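Local structure of homocysteine S-methyltransferase (Escherichia coli, 5DMM) at residues Gly62-Ile67 / Gly114-Ala119. The protein transfers a methyl group from S-methylmethionine, or less efficiently from S-adenosylmethionine, to homocysteine to form methionine, using a zinc cofactor. Numbering follows the deposited sequence.
Sequences GAQCAI and GTLLVA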
ATOM      1  N   GLY A  62       8.754  13.387   6.036  1.00 18.79           N
ATOM      2  CA  GLY A  62       9.062  12.456   7.102  1.00 18.72           C
ATOM      3  C   GLY A  62       8.743  11.004   6.813  1.00 18.15           C
ATOM      4  O   GLY A  62       9.026  10.137   7.644  1.00 17.95           O
ATOM      5  N   ALA A  63       8.153  10.722   5.648  1.00 16.36           N
ATOM      6  CA  ALA A  63       7.856   9.340   5.273  1.00 17.42           C
ATOM      7  C   ALA A  63       9.134   8.516   5.229  1.00 17.35           C
ATOM      8  O   ALA A  63      10.156   8.976   4.739  1.00 17.23           O
ATOM      9  CB  ALA A  63       7.145   9.282   3.909  1.00 16.36           C
ATOM     10  N   GLN A  64       9.076   7.288   5.736  1.00 13.23           N
ATOM     11  CA  GLN A  64      10.222   6.400   5.647  1.00 14.67           C
ATOM     12  C   GLN A  64       9.948   5.252   4.684  1.00 17.79           C
ATOM     13  O   GLN A  64      10.814   4.403   4.456  1.00 17.56           O
ATOM     14  CB  GLN A  64      10.590   5.876   7.037  1.00 16.32           C
ATOM     15  CG  GLN A  64      10.929   7.023   7.978  1.00 20.93           C
ATOM     16  CD  GLN A  64      10.769   6.657   9.435  1.00 23.77           C
ATOM     17  OE1 GLN A  64       9.659   6.672   9.972  1.00 23.67           O
ATOM     18  NE2 GLN A  64      11.877   6.337  10.086  1.00 26.26           N
ATOM     19  N   CYS A  65       8.742   5.248   4.123  1.00 16.47           N
ATOM     20  CA  CYS A  65       8.364   4.269   3.104  1.00 16.48           C
ATOM     21  C   CYS A  65       7.483   4.915   2.042  1.00 15.75           C
ATOM     22  O   CYS A  65       6.435   5.479   2.362  1.00 20.60           O
ATOM     23  CB  CYS A  65       7.632   3.077   3.739  1.00 15.66           C
ATOM     24  SG  CYS A  65       7.303   1.719   2.566  1.00 20.20           S
ATOM     25  N   ALA A  66       7.909   4.837   0.781  1.00 14.35           N
ATOM     26  CA  ALA A  66       7.076   5.264  -0.330  1.00 14.68           C
ATOM     27  C   ALA A  66       6.254   4.101  -0.870  1.00 17.66           C
ATOM     28  O   ALA A  66       6.751   2.979  -0.971  1.00 18.97           O
ATOM     29  CB  ALA A  66       7.937   5.860  -1.458  1.00 14.50           C
ATOM     30  N   ILE A  67       5.002   4.361  -1.227  1.00 15.90           N
ATOM     31  CA  ILE A  67       4.186   3.328  -1.869  1.00 12.90           C
ATOM     32  C   ILE A  67       4.055   3.671  -3.349  1.00 15.67           C
ATOM     33  O   ILE A  67       3.616   4.759  -3.684  1.00 14.86           O
ATOM     34  CB  ILE A  67       2.799   3.201  -1.222  1.00 17.69           C
ATOM     35  CG1 ILE A  67       2.963   2.856   0.262  1.00 16.32           C
ATOM     36  CG2 ILE A  67       1.965   2.134  -1.944  1.00 15.00           C
ATOM     37  CD1 ILE A  67       1.662   2.817   1.071  1.00 19.01           C
ATOM     38  N   GLY A 114      18.257   8.061   7.731  1.00 31.08           N
ATOM     39  CA  GLY A 114      18.040   6.702   8.192  1.00 30.90           C
ATOM     40  C   GLY A 114      17.589   5.818   7.048  1.00 29.40           C
ATOM     41  O   GLY A 114      17.590   6.234   5.892  1.00 26.21           O
ATOM     42  N   THR A 115      17.203   4.589   7.360  1.00 25.23           N
ATOM     43  CA  THR A 115      16.756   3.671   6.321  1.00 27.23           C
ATOM     44  C   THR A 115      15.438   4.126   5.710  1.00 22.03           C
ATOM     45  O   THR A 115      14.511   4.481   6.430  1.00 20.80           O
ATOM     46  CB  THR A 115      16.595   2.244   6.872  1.00 25.90           C
ATOM     47  OG1 THR A 115      17.841   1.817   7.432  1.00 33.19           O
ATOM     48  CG2 THR A 115      16.181   1.282   5.758  1.00 24.25           C
ATOM     49  N   LEU A 116      15.376   4.135   4.380  1.00 18.62           N
ATOM     50  CA  LEU A 116      14.150   4.480   3.663  1.00 16.35           C
ATOM     51  C   LEU A 116      13.740   3.296   2.777  1.00 19.61           C
ATOM     52  O   LEU A 116      14.588   2.645   2.157  1.00 21.91           O
ATOM     53  CB  LEU A 116      14.334   5.745   2.811  1.00 16.79           C
ATOM     54  CG  LEU A 116      14.756   7.038   3.512  1.00 21.36           C
ATOM     55  CD1 LEU A 116      14.830   8.180   2.514  1.00 18.20           C
ATOM     56  CD2 LEU A 116      13.800   7.393   4.652  1.00 18.42           C
ATOM     57  N   LEU A 117      12.442   3.023   2.720  1.00 16.02           N
ATOM     58  CA  LEU A 117      11.935   1.872   1.990  1.00 15.08           C
ATOM     59  C   LEU A 117      11.088   2.278   0.780  1.00 15.10           C
ATOM     60  O   LEU A 117      10.590   3.415   0.697  1.00 16.17           O
ATOM     61  CB  LEU A 117      11.112   0.985   2.919  1.00 16.24           C
ATOM     62  CG  LEU A 117      11.862   0.412   4.128  1.00 19.09           C
ATOM     63  CD1 LEU A 117      10.908  -0.338   5.033  1.00 18.32           C
ATOM     64  CD2 LEU A 117      13.005  -0.480   3.665  1.00 17.45           C
ATOM     65  N   VAL A 118      10.955   1.343  -0.159  1.00 15.90           N
ATOM     66  CA  VAL A 118      10.004   1.464  -1.257  1.00 15.27           C
ATOM     67  C   VAL A 118       9.079   0.241  -1.241  1.00 16.49           C
ATOM     68  O   VAL A 118       9.540  -0.902  -1.319  1.00 15.72           O
ATOM     69  CB  VAL A 118      10.709   1.567  -2.628  1.00 16.68           C
ATOM     70  CG1 VAL A 118       9.682   1.589  -3.773  1.00 15.03           C
ATOM     71  CG2 VAL A 118      11.607   2.796  -2.689  1.00 18.08           C
ATOM     72  N   ALA A 119       7.779   0.470  -1.121  1.00 11.36           N
ATOM     73  CA  ALA A 119       6.834  -0.635  -1.125  1.00 13.61           C
ATOM     74  C   ALA A 119       6.072  -0.642  -2.433  1.00 12.59           C
ATOM     75  O   ALA A 119       5.523   0.383  -2.828  1.00 13.64           O
ATOM     76  CB  ALA A 119       5.882  -0.529   0.049  1.00 13.48           C
TER
HETATM   77  O   HOH W   1      14.295   6.298   8.602  1.00 28.54           O
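Ala119, Gln64 and Leu117 have the most surface buried in this pairing of strands 65-67 and 117-122, parallel neighbours in the TIM-type barrel of the homocysteine methyltransferase family. Ala119 N donates to Ala66 O almost along the C=O axis (2.7 Å). Ala66 N in turn donates to Leu117 O at 3.0 Å, from above that carbonyl's plane. Two residues earlier, Gln64 O takes Leu117 N at 2.8 Å, in the carbonyl plane. Cys65, Leu117, Ile67 and Ala119 share one face of the sheet. There Ala119 CB meets Cys65 SG at 3.7 Å, the sulfur being laid across the strand gap anti to its backbone N (chi1 -173°). Leu117, its CG anti to the carbonyl carbon, sets CB 3.8 Å from Gln64 O and touches Leu10 of helix 8-11. On the other face, Ala66 and Val118 pack against Tyr59 of helix 48-61. At the N-terminal end of the pair, CD2 of Leu116 rests 3.8 Å from Gln64 CA, while Gln64 NE2 reaches Thr115 O through a water. The same amide is held by Gln14 through NE2 and by Leu18 N through OE1. All direct hydrogen bonds between the segments are thus backbone to backbone; those of Ala66, with Asp20 bound to Ile67 N, probably help position Ile67, which touches the bound homocysteine.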